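Local coordinates for periplasmic cell division protein (SufI) (Aquifex aeolicus, PDB 6SYY), which probably oxidises substrates at a mononuclear copper and passes the electrons to oxygen at a three-copper cluster, as multicopper oxidases generally do, at residues Asp151-Tyr156 against Ile180-Glu185; Leu203-Lys208 against Arg259-Ala264; Val243-Tyr248 against Asp306-Ser311; Arg273-Gly278 against Pro287-Glu292. All blocks are in the same frame, centred on the assembly; numbering follows the deposited sequence.

Interactions 1, 2 and 3 are buried, whereas interaction 4 is only partly so. Interaction 1 lies nearest the coppers and interaction 3 is the most peripheral, far from the metals. Interactions 2, 3 and 4 belong to one cupredoxin-like domain, in which strands 261-267 and 270-279 are adjacent, with 273-278 and 287-292 nested inside the loop that interaction 3 closes. Arg262 of interaction 2 forms a salt bridge with Glu292 of interaction 4, and Asp306 of interaction 3 packs against Trp275 of interaction 4. Interaction 1 relies on a helix cap, interaction 2 on an ion pair and side chains, interaction 3 on arginine-to-carbonyl bonds, and interaction 4 on a backbone ladder.

Interaction 1 of 4, residues Asp151-Tyr156 against Ile180-Glu185; sequences DRSGTY and IEDEDE
The Tyr156 ring carries Ile180 over one face: the methyl CD1 of Ile180 sits 4.0 Å from the ring centroid in a CH-pi contact, and its nearest ring atom is Tyr156 CE2, at 3.6 Å. At the far end of the same ring the hydroxyl donates to the carbonyl of its own segment, with Tyr156 OH 2.6 Å from Arg152 O, which helps to fix the ring's position. The second flat group is the Asp182 carboxylate, both of whose oxygens Ser153 meets from above the plane. Ser153 N gives a nearly straight bond (170°) to Asp182 OD2 at 2.9 Å, and Ser153 OG donates to Asp182 OD1 at 2.8 Å. A chi1 of 64°, with OG between the backbone N and the carbonyl carbon, brings OG to OD1, while the backbone N takes OD2. Asp182 OD1 is also met nearly along its C-O axis by Glu185 N, at 3.0 Å, while Asp184 N adds a weak bond. A water donates both to Ser153 OG and to Glu185 OE1, and the latter also pairs with Arg249. Between these two groups, Gly154 and Ile180 form an antiparallel hydrogen-bonded pair, with Ile180 N 3.0 Å from Gly154 O. Strand 154-160 runs on from here to His159, a copper ligand, and the Tyr156 side chain lies about 6 Å from that of His120, another ligand. The arrangement is that of an N-cap: Asp182 closes the start of helix 183-192 just where a strand of a cupredoxin-type domain ends, and Ser153, in the loop just before the neighbouring strand 154-160, holds the capping carboxylate.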
# COMPACT_ATOMS: atom_id res chain seq x y z
N ASP A 151 12.24 0.93 9.91
CA ASP A 151 11.56 -0.16 9.23
C ASP A 151 12.52 -0.97 8.37
O ASP A 151 13.58 -0.49 7.96
CB ASP A 151 10.41 0.38 8.38
CG ASP A 151 9.20 0.76 9.22
OD1 ASP A 151 8.52 -0.16 9.71
OD2 ASP A 151 8.97 1.97 9.41
N ARG A 152 12.14 -2.21 8.09
CA ARG A 152 12.92 -3.08 7.23
C ARG A 152 12.79 -2.64 5.78
O ARG A 152 11.78 -2.04 5.38
CB ARG A 152 12.46 -4.53 7.37
CG ARG A 152 12.25 -4.95 8.80
CD ARG A 152 11.57 -6.30 8.89
NE ARG A 152 12.41 -7.39 8.40
CZ ARG A 152 12.07 -8.22 7.43
NH1 ARG A 152 10.89 -8.09 6.83
NH2 ARG A 152 12.89 -9.18 7.05
N SER A 153 13.81 -2.95 4.99
CA SER A 153 13.78 -2.62 3.57
C SER A 153 12.54 -3.22 2.92
O SER A 153 12.10 -4.31 3.28
CB SER A 153 15.03 -3.14 2.87
OG SER A 153 15.09 -4.55 2.90
N GLY A 154 11.98 -2.50 1.96
CA GLY A 154 10.79 -2.97 1.28
C GLY A 154 10.09 -1.82 0.59
O GLY A 154 10.65 -0.74 0.42
N THR A 155 8.85 -2.09 0.20
CA THR A 155 8.04 -1.15 -0.56
C THR A 155 6.99 -0.52 0.35
O THR A 155 6.12 -1.22 0.88
CB THR A 155 7.36 -1.85 -1.74
OG1 THR A 155 8.36 -2.45 -2.58
CG2 THR A 155 6.55 -0.85 -2.55
N TYR A 156 7.06 0.79 0.50
CA TYR A 156 6.13 1.53 1.34
C TYR A 156 5.37 2.52 0.45
O TYR A 156 5.50 2.51 -0.77
CB TYR A 156 6.88 2.18 2.51
CG TYR A 156 7.52 1.14 3.41
CD1 TYR A 156 6.90 0.72 4.58
CD2 TYR A 156 8.74 0.55 3.08
CE1 TYR A 156 7.47 -0.24 5.40
CE2 TYR A 156 9.33 -0.41 3.89
CZ TYR A 156 8.69 -0.80 5.05
OH TYR A 156 9.27 -1.75 5.86
N ILE A 180 12.56 1.56 0.93
CA ILE A 180 13.56 1.56 1.98
C ILE A 180 14.61 0.51 1.65
O ILE A 180 14.28 -0.57 1.13
CB ILE A 180 12.93 1.30 3.36
CG1 ILE A 180 11.98 2.45 3.73
CG2 ILE A 180 13.99 1.15 4.43
CD1 ILE A 180 11.35 2.27 5.09
N GLU A 181 15.86 0.82 1.93
CA GLU A 181 16.97 -0.09 1.71
C GLU A 181 17.68 -0.37 3.02
O GLU A 181 17.86 0.54 3.85
CB GLU A 181 17.95 0.48 0.68
CG GLU A 181 17.34 0.64 -0.71
CD GLU A 181 18.29 1.27 -1.70
OE1 GLU A 181 18.83 2.36 -1.39
OE2 GLU A 181 18.51 0.68 -2.78
N ASP A 182 18.05 -1.63 3.23
CA ASP A 182 18.90 -2.03 4.34
C ASP A 182 19.92 -3.02 3.80
O ASP A 182 20.05 -3.20 2.58
CB ASP A 182 18.07 -2.59 5.51
CG ASP A 182 17.28 -3.85 5.15
OD1 ASP A 182 17.62 -4.55 4.17
OD2 ASP A 182 16.29 -4.15 5.86
N GLU A 183 20.64 -3.68 4.70
CA GLU A 183 21.68 -4.61 4.28
C GLU A 183 21.10 -5.81 3.54
O GLU A 183 21.73 -6.33 2.62
CB GLU A 183 22.50 -5.04 5.49
CG GLU A 183 23.74 -5.85 5.16
CD GLU A 183 24.59 -6.15 6.38
OE1 GLU A 183 24.20 -5.71 7.49
OE2 GLU A 183 25.63 -6.82 6.24
N ASP A 184 19.89 -6.26 3.92
CA ASP A 184 19.28 -7.39 3.23
C ASP A 184 18.96 -7.04 1.78
O ASP A 184 19.18 -7.85 0.87
CB ASP A 184 18.00 -7.84 3.95
CG ASP A 184 18.29 -8.65 5.18
OD1 ASP A 184 19.34 -9.32 5.22
OD2 ASP A 184 17.45 -8.63 6.11
N GLU A 185 18.41 -5.84 1.55
CA GLU A 185 18.17 -5.39 0.19
C GLU A 185 19.48 -5.26 -0.59
O GLU A 185 19.52 -5.54 -1.79
CB GLU A 185 17.42 -4.06 0.20
CG GLU A 185 17.24 -3.43 -1.17
CD GLU A 185 16.38 -4.28 -2.10
OE1 GLU A 185 15.57 -5.09 -1.59
OE2 GLU A 185 16.53 -4.14 -3.33
O HOH W 1 13.72 -5.25 0.48

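Interaction 2 of 4, residues Leu203-Lys208 against Arg259-Ala264; sequences LIIQDK and RPYRLA
Ile205 and Tyr261 face each other from strands 203-208 and 261-264, whose axes come no closer than 10.8 Å and run 130° apart, too far for backbone pairing, so side chains make the contact. Ile205 CG2 lies over one face of the Tyr261 ring, offset toward the rim and 3.6 Å from Tyr261 CZ, while Arg259 CG occupies the opposite face. Farther along, the tips of two aliphatic chains meet, Ile205 CD1 3.8 Å from Leu263 CD1. A strand separation of this size is consistent with facing layers of a cupredoxin-like beta-sandwich, whose interior the two apolar pairs help to fill. At the other end the contact turns polar. Arg259 NE forms a salt bridge to Asp207 OD2 at 2.9 Å, with the acceptor close to the guanidinium plane. NE comes to OD2 from above the carboxylate plane; the two planes stand 88° apart. The Arg259 chain bends at chi3 (-62°), which brings NE round to the aspartate. Gly228 N is a second donor to Asp207 OD2, and Arg259 NH1 pairs with Asp357. A water accepts from Arg259 N at 2.7 Å and lies 2.9 Å from Asp207 OD1; Tyr261 OH bonds to Ser256.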
# COMPACT_ATOMS: atom_id res chain seq x y z
N LEU A 203 5.09 -1.22 -9.81
CA LEU A 203 3.81 -1.39 -10.50
C LEU A 203 2.73 -0.88 -9.56
O LEU A 203 2.16 -1.64 -8.77
CB LEU A 203 3.59 -2.84 -10.92
CG LEU A 203 4.62 -3.50 -11.85
CD1 LEU A 203 4.19 -4.92 -12.17
CD2 LEU A 203 4.82 -2.71 -13.13
N ILE A 204 2.44 0.41 -9.64
CA ILE A 204 1.39 1.04 -8.85
C ILE A 204 0.09 0.85 -9.63
O ILE A 204 -0.18 1.58 -10.59
CB ILE A 204 1.70 2.51 -8.56
CG1 ILE A 204 3.02 2.61 -7.78
CG2 ILE A 204 0.54 3.16 -7.81
CD1 ILE A 204 3.72 3.94 -7.93
N ILE A 205 -0.70 -0.13 -9.23
CA ILE A 205 -1.90 -0.50 -9.97
C ILE A 205 -3.10 0.26 -9.42
O ILE A 205 -3.37 0.23 -8.21
CB ILE A 205 -2.14 -2.02 -9.92
CG1 ILE A 205 -0.88 -2.76 -10.37
CG2 ILE A 205 -3.33 -2.40 -10.79
CD1 ILE A 205 -1.05 -4.27 -10.39
N GLN A 206 -3.82 0.94 -10.30
CA GLN A 206 -4.95 1.77 -9.93
C GLN A 206 -6.02 1.65 -11.01
O GLN A 206 -5.71 1.51 -12.19
CB GLN A 206 -4.54 3.24 -9.79
CG GLN A 206 -3.42 3.50 -8.79
CD GLN A 206 -3.10 4.97 -8.67
OE1 GLN A 206 -3.39 5.60 -7.66
NE2 GLN A 206 -2.52 5.53 -9.73
N ASP A 207 -7.28 1.70 -10.59
CA ASP A 207 -8.38 1.78 -11.53
C ASP A 207 -9.01 3.16 -11.44
O ASP A 207 -9.18 3.70 -10.34
CB ASP A 207 -9.43 0.68 -11.29
CG ASP A 207 -9.99 0.70 -9.89
OD1 ASP A 207 -9.28 1.11 -8.95
OD2 ASP A 207 -11.16 0.29 -9.72
N LYS A 208 -9.31 3.74 -12.60
CA LYS A 208 -9.88 5.08 -12.68
C LYS A 208 -10.89 5.14 -13.82
O LYS A 208 -10.91 4.27 -14.70
CB LYS A 208 -8.78 6.15 -12.87
CG LYS A 208 -7.87 6.29 -11.65
CD LYS A 208 -6.93 7.48 -11.71
CE LYS A 208 -6.12 7.56 -10.41
NZ LYS A 208 -4.99 8.53 -10.47
N ARG A 259 -10.75 -1.57 -5.15
CA ARG A 259 -10.70 -2.78 -5.96
C ARG A 259 -9.51 -3.65 -5.56
O ARG A 259 -8.37 -3.19 -5.62
CB ARG A 259 -10.59 -2.44 -7.44
CG ARG A 259 -10.38 -3.65 -8.31
CD ARG A 259 -10.13 -3.25 -9.75
NE ARG A 259 -11.26 -2.55 -10.34
CZ ARG A 259 -12.31 -3.15 -10.90
NH1 ARG A 259 -12.37 -4.48 -10.92
NH2 ARG A 259 -13.29 -2.44 -11.43
N PRO A 260 -9.73 -4.90 -5.16
CA PRO A 260 -8.63 -5.85 -5.02
C PRO A 260 -8.35 -6.55 -6.34
O PRO A 260 -9.21 -6.66 -7.22
CB PRO A 260 -9.16 -6.84 -3.98
CG PRO A 260 -10.62 -6.89 -4.26
CD PRO A 260 -11.01 -5.49 -4.73
N TYR A 261 -7.12 -7.05 -6.46
CA TYR A 261 -6.68 -7.74 -7.67
C TYR A 261 -6.24 -9.16 -7.34
O TYR A 261 -5.64 -9.40 -6.29
CB TYR A 261 -5.54 -7.00 -8.36
CG TYR A 261 -5.90 -5.59 -8.74
CD1 TYR A 261 -5.76 -4.55 -7.83
CD2 TYR A 261 -6.40 -5.31 -10.00
CE1 TYR A 261 -6.10 -3.26 -8.17
CE2 TYR A 261 -6.74 -4.02 -10.35
CZ TYR A 261 -6.59 -3.00 -9.43
OH TYR A 261 -6.93 -1.72 -9.77
N ARG A 262 -6.53 -10.08 -8.25
CA ARG A 262 -6.00 -11.44 -8.21
C ARG A 262 -5.15 -11.57 -9.47
O ARG A 262 -5.68 -11.77 -10.57
CB ARG A 262 -7.12 -12.47 -8.15
CG ARG A 262 -6.65 -13.90 -7.94
CD ARG A 262 -7.80 -14.89 -7.81
NE ARG A 262 -8.59 -14.69 -6.59
CZ ARG A 262 -8.29 -15.22 -5.40
NH1 ARG A 262 -7.22 -15.98 -5.26
NH2 ARG A 262 -9.08 -14.99 -4.36
N LEU A 263 -3.83 -11.44 -9.33
CA LEU A 263 -2.92 -11.27 -10.46
C LEU A 263 -2.23 -12.58 -10.81
O LEU A 263 -1.70 -13.26 -9.93
CB LEU A 263 -1.88 -10.21 -10.14
CG LEU A 263 -2.43 -8.85 -9.72
CD1 LEU A 263 -1.29 -7.95 -9.34
CD2 LEU A 263 -3.26 -8.24 -10.84
N ALA A 264 -2.20 -12.90 -12.10
CA ALA A 264 -1.44 -14.03 -12.63
C ALA A 264 -0.68 -13.57 -13.86
O ALA A 264 -0.95 -12.51 -14.43
CB ALA A 264 -2.35 -15.22 -12.97
O HOH W 2 -10.95 0.73 -6.57

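Interaction 3 of 4, residues Val243-Tyr248 against Asp306-Ser311; sequences VERKIY and DFRDAS
Asp306 OD1, on a carboxylate whose CG packs 3.6 Å from Ile247 CG1, is gripped twice by Arg308. Arg308 NE meets its syn lone pair in a nearly straight bond (171°), and Arg308 N reaches the anti side at 3.0 Å, forming an Asx turn. With Arg308 NH2 on Asp306 OD2, the guanidinium holds the carboxylate side-on. Arg245 then ties the turn to the facing segment through two carbonyls. Its NE lies 3.0 Å from Ala310 O, nearly along the C=O axis, whereas its NH2 meets Arg308 O at 2.8 Å on a lone pair. A bend at chi3 (68°) sets NE toward Ala310. One backbone bond also crosses, with Phe307 N 2.8 Å from Lys246 O beside the non-hydrogen-bonded pair Ile247 and Asp306. The Phe307 ring is the apolar counterpart: Val243 CG2 sits over the centre of one face, 3.8 Å from the centroid. The edge of Phe307 turns toward the face of Tyr248 in an offset edge-to-face pair, with the planes at 81°. Far from the coppers, the 3-10 turn 307-309 thus follows the end of strand 300-306 and packs on the turn between strands 239-244 and 247-254. Strand 361-370 flanks it, with Phe366 meeting the Phe307 ring and Val368 touching Val243, Arg245 and Ala310.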
# COMPACT_ATOMS: atom_id res chain seq x y z
N VAL A 243 10.83 -6.62 -21.98
CA VAL A 243 11.70 -7.24 -21.00
C VAL A 243 12.70 -8.12 -21.74
O VAL A 243 12.50 -8.50 -22.89
CB VAL A 243 10.93 -8.07 -19.96
CG1 VAL A 243 9.90 -7.21 -19.24
CG2 VAL A 243 10.26 -9.26 -20.62
N GLU A 244 13.79 -8.43 -21.05
CA GLU A 244 14.77 -9.39 -21.52
C GLU A 244 14.61 -10.70 -20.74
O GLU A 244 13.90 -10.77 -19.74
CB GLU A 244 16.19 -8.83 -21.36
CG GLU A 244 16.28 -7.35 -21.69
CD GLU A 244 17.67 -6.79 -21.49
OE1 GLU A 244 18.62 -7.59 -21.39
OE2 GLU A 244 17.81 -5.55 -21.42
N ARG A 245 15.27 -11.75 -21.23
CA ARG A 245 15.26 -13.03 -20.53
C ARG A 245 16.13 -12.89 -19.28
O ARG A 245 17.31 -13.24 -19.24
CB ARG A 245 15.73 -14.17 -21.44
CG ARG A 245 14.71 -14.52 -22.53
CD ARG A 245 15.10 -15.76 -23.31
NE ARG A 245 15.03 -16.97 -22.51
CZ ARG A 245 16.09 -17.67 -22.10
NH1 ARG A 245 17.31 -17.27 -22.43
NH2 ARG A 245 15.93 -18.76 -21.37
N LYS A 246 15.52 -12.34 -18.23
CA LYS A 246 16.21 -12.02 -16.99
C LYS A 246 15.22 -12.19 -15.85
O LYS A 246 14.02 -12.37 -16.06
CB LYS A 246 16.79 -10.59 -17.00
CG LYS A 246 17.93 -10.36 -17.98
CD LYS A 246 18.72 -9.09 -17.66
CE LYS A 246 17.99 -7.85 -18.12
NZ LYS A 246 18.80 -6.62 -17.91
N ILE A 247 15.74 -12.13 -14.62
CA ILE A 247 14.88 -12.00 -13.45
C ILE A 247 14.54 -10.53 -13.26
O ILE A 247 15.44 -9.67 -13.23
CB ILE A 247 15.55 -12.58 -12.20
CG1 ILE A 247 15.69 -14.10 -12.33
CG2 ILE A 247 14.77 -12.17 -10.95
CD1 ILE A 247 16.57 -14.73 -11.26
N TYR A 248 13.25 -10.22 -13.15
CA TYR A 248 12.78 -8.89 -12.83
C TYR A 248 12.12 -8.89 -11.46
O TYR A 248 11.42 -9.84 -11.10
CB TYR A 248 11.77 -8.38 -13.87
CG TYR A 248 12.40 -7.90 -15.16
CD1 TYR A 248 12.95 -8.80 -16.05
CD2 TYR A 248 12.42 -6.55 -15.48
CE1 TYR A 248 13.53 -8.37 -17.23
CE2 TYR A 248 12.99 -6.11 -16.66
CZ TYR A 248 13.54 -7.03 -17.53
OH TYR A 248 14.11 -6.61 -18.71
N ASP A 306 11.00 -14.63 -13.47
CA ASP A 306 12.14 -15.07 -14.26
C ASP A 306 11.68 -15.20 -15.70
O ASP A 306 11.15 -16.23 -16.12
CB ASP A 306 12.71 -16.37 -13.72
CG ASP A 306 14.09 -16.68 -14.28
OD1 ASP A 306 14.45 -16.11 -15.32
OD2 ASP A 306 14.82 -17.50 -13.67
N PHE A 307 11.88 -14.14 -16.48
CA PHE A 307 11.47 -14.19 -17.88
C PHE A 307 12.36 -15.09 -18.72
O PHE A 307 12.08 -15.26 -19.92
CB PHE A 307 11.43 -12.77 -18.46
CG PHE A 307 10.26 -11.96 -17.98
CD1 PHE A 307 8.98 -12.23 -18.44
CD2 PHE A 307 10.44 -10.94 -17.06
CE1 PHE A 307 7.89 -11.48 -18.00
CE2 PHE A 307 9.35 -10.19 -16.61
CZ PHE A 307 8.08 -10.46 -17.08
N ARG A 308 13.41 -15.69 -18.15
CA ARG A 308 14.11 -16.76 -18.86
C ARG A 308 13.22 -17.98 -19.06
O ARG A 308 13.53 -18.82 -19.91
CB ARG A 308 15.38 -17.16 -18.11
CG ARG A 308 16.42 -16.06 -18.04
CD ARG A 308 17.60 -16.44 -17.16
NE ARG A 308 17.22 -16.61 -15.76
CZ ARG A 308 18.07 -16.90 -14.79
NH1 ARG A 308 19.36 -17.05 -15.05
NH2 ARG A 308 17.64 -17.04 -13.54
N ASP A 309 12.13 -18.10 -18.29
CA ASP A 309 11.13 -19.13 -18.57
C ASP A 309 10.54 -18.97 -19.96
O ASP A 309 10.10 -19.96 -20.56
CB ASP A 309 9.99 -19.07 -17.55
CG ASP A 309 10.43 -19.46 -16.16
OD1 ASP A 309 11.61 -19.82 -15.98
OD2 ASP A 309 9.58 -19.40 -15.24
N ALA A 310 10.49 -17.75 -20.46
CA ALA A 310 9.86 -17.43 -21.73
C ALA A 310 10.89 -17.42 -22.86
O ALA A 310 12.10 -17.34 -22.63
CB ALA A 310 9.17 -16.06 -21.64
N SER A 311 10.39 -17.51 -24.08
CA SER A 311 11.22 -17.41 -25.27
C SER A 311 11.15 -16.00 -25.82
O SER A 311 10.18 -15.27 -25.59
CB SER A 311 10.76 -18.41 -26.34
OG SER A 311 10.68 -19.72 -25.80

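Interaction 4 of 4, residues Arg273-Gly278 against Pro287-Glu292; sequences RFWVIG and PKEVNE
Arg273 and Glu289 are oppositely charged neighbours that stop beyond salt-bridge range, Arg273 NE lying 4.1 Å from Glu289 OE2, with their flat groups nearly perpendicular. A water donates to Glu289 OE2 and takes a weak bond from Arg273 NE, while Arg273 NH1 lies close to Asp309 at a distance too short to be trusted in detail. They stand on the beta hairpin of strands 270-279 and 282-290, where Phe274 with Val290 and Val276 with Lys288 are antiparallel hydrogen-bonded pairs. The straightest of the four backbone bonds runs from Val290 N to Phe274 O, at 2.8 Å and 176°. Between the two hydrogen-bonded pairs, Trp275 and Glu289 form the non-hydrogen-bonded pair, their CA atoms 4.3 Å apart, and the two side chains run alongside each other in the same direction. Glu289 CB approaches Trp275 NE1 to 3.4 Å; Pro287 CB also touches Trp275 CD1. Farther along, a classic beta bulge places Ile277 and Gly278 opposite Asp302, joining the hairpin to strand 300-306. On the sheet face that bears Phe274, Val276 and Val290, the Phe274 CG lies between its backbone N and carbonyl carbon (chi1 58°), and Val290 CG2 rests over one face of that ring, 3.5 Å from Phe274 CE1.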
# COMPACT_ATOMS: atom_id res chain seq x y z
N ARG A 273 5.12 -19.32 -13.52
CA ARG A 273 5.50 -19.25 -12.12
C ARG A 273 6.21 -17.93 -11.81
O ARG A 273 6.82 -17.31 -12.68
CB ARG A 273 6.40 -20.42 -11.74
CG ARG A 273 7.69 -20.56 -12.55
CD ARG A 273 8.74 -21.25 -11.69
NE ARG A 273 9.83 -21.91 -12.41
CZ ARG A 273 10.77 -21.28 -13.11
NH1 ARG A 273 10.75 -19.96 -13.22
NH2 ARG A 273 11.73 -21.96 -13.70
N PHE A 274 6.11 -17.52 -10.55
CA PHE A 274 6.87 -16.40 -10.02
C PHE A 274 6.92 -16.55 -8.51
O PHE A 274 6.31 -17.47 -7.94
CB PHE A 274 6.28 -15.05 -10.46
CG PHE A 274 4.85 -14.85 -10.06
CD1 PHE A 274 4.52 -14.04 -8.98
CD2 PHE A 274 3.82 -15.44 -10.77
CE1 PHE A 274 3.21 -13.83 -8.61
CE2 PHE A 274 2.49 -15.25 -10.41
CZ PHE A 274 2.19 -14.44 -9.32
N TRP A 275 7.65 -15.66 -7.85
CA TRP A 275 7.95 -15.80 -6.43
C TRP A 275 7.58 -14.54 -5.66
O TRP A 275 8.02 -13.45 -6.02
CB TRP A 275 9.43 -16.11 -6.21
CG TRP A 275 9.85 -17.42 -6.77
CD1 TRP A 275 9.98 -18.60 -6.09
CD2 TRP A 275 10.21 -17.69 -8.13
NE1 TRP A 275 10.40 -19.59 -6.95
CE2 TRP A 275 10.54 -19.06 -8.20
CE3 TRP A 275 10.27 -16.91 -9.29
CZ2 TRP A 275 10.94 -19.66 -9.39
CZ3 TRP A 275 10.67 -17.51 -10.46
CH2 TRP A 275 11.00 -18.87 -10.50
N VAL A 276 6.80 -14.71 -4.60
CA VAL A 276 6.64 -13.65 -3.61
C VAL A 276 7.91 -13.57 -2.79
O VAL A 276 8.34 -14.57 -2.20
CB VAL A 276 5.41 -13.90 -2.72
CG1 VAL A 276 5.30 -12.82 -1.66
CG2 VAL A 276 4.15 -13.97 -3.56
N ILE A 277 8.53 -12.40 -2.74
CA ILE A 277 9.70 -12.21 -1.91
C ILE A 277 9.49 -11.20 -0.79
O ILE A 277 10.27 -11.21 0.18
CB ILE A 277 10.94 -11.83 -2.75
CG1 ILE A 277 10.70 -10.50 -3.48
CG2 ILE A 277 11.30 -12.96 -3.71
CD1 ILE A 277 11.98 -9.82 -3.93
N GLY A 278 8.48 -10.35 -0.87
CA GLY A 278 8.28 -9.35 0.16
C GLY A 278 6.84 -8.92 0.24
O GLY A 278 6.07 -9.06 -0.72
N PRO A 287 12.04 -17.07 -0.66
CA PRO A 287 11.08 -16.88 -1.75
C PRO A 287 9.97 -17.93 -1.69
O PRO A 287 10.20 -19.08 -1.33
CB PRO A 287 11.93 -17.03 -3.02
CG PRO A 287 13.32 -16.72 -2.57
CD PRO A 287 13.42 -17.24 -1.17
N LYS A 288 8.76 -17.51 -2.05
CA LYS A 288 7.58 -18.38 -2.06
C LYS A 288 7.06 -18.46 -3.48
O LYS A 288 6.54 -17.47 -4.01
CB LYS A 288 6.50 -17.85 -1.11
CG LYS A 288 7.00 -17.44 0.26
CD LYS A 288 7.60 -18.61 1.04
CE LYS A 288 8.19 -18.14 2.36
NZ LYS A 288 8.65 -19.28 3.22
N GLU A 289 7.21 -19.63 -4.10
CA GLU A 289 6.77 -19.81 -5.48
C GLU A 289 5.25 -19.92 -5.54
O GLU A 289 4.64 -20.70 -4.80
CB GLU A 289 7.42 -21.06 -6.09
CG GLU A 289 7.03 -21.27 -7.55
CD GLU A 289 7.79 -22.41 -8.21
OE1 GLU A 289 8.82 -22.86 -7.67
OE2 GLU A 289 7.34 -22.86 -9.28
N VAL A 290 4.64 -19.13 -6.42
CA VAL A 290 3.20 -19.10 -6.60
C VAL A 290 2.90 -18.99 -8.08
O VAL A 290 3.80 -18.82 -8.91
CB VAL A 290 2.53 -17.93 -5.84
CG1 VAL A 290 2.79 -18.02 -4.35
CG2 VAL A 290 3.02 -16.59 -6.41
N ASN A 291 1.62 -19.08 -8.42
CA ASN A 291 1.15 -18.75 -9.76
C ASN A 291 0.04 -17.70 -9.74
O ASN A 291 -0.55 -17.42 -10.79
CB ASN A 291 0.70 -20.01 -10.51
CG ASN A 291 -0.32 -20.83 -9.74
OD1 ASN A 291 -1.25 -20.29 -9.14
ND2 ASN A 291 -0.14 -22.15 -9.75
N GLU A 292 -0.25 -17.12 -8.57
CA GLU A 292 -1.16 -15.99 -8.47
C GLU A 292 -0.97 -15.33 -7.11
O GLU A 292 -0.50 -15.95 -6.16
CB GLU A 292 -2.62 -16.40 -8.66
CG GLU A 292 -3.14 -17.37 -7.62
CD GLU A 292 -4.65 -17.44 -7.61
OE1 GLU A 292 -5.27 -16.79 -6.74
OE2 GLU A 292 -5.22 -18.14 -8.48
O HOH W 3 9.13 -24.64 -10.57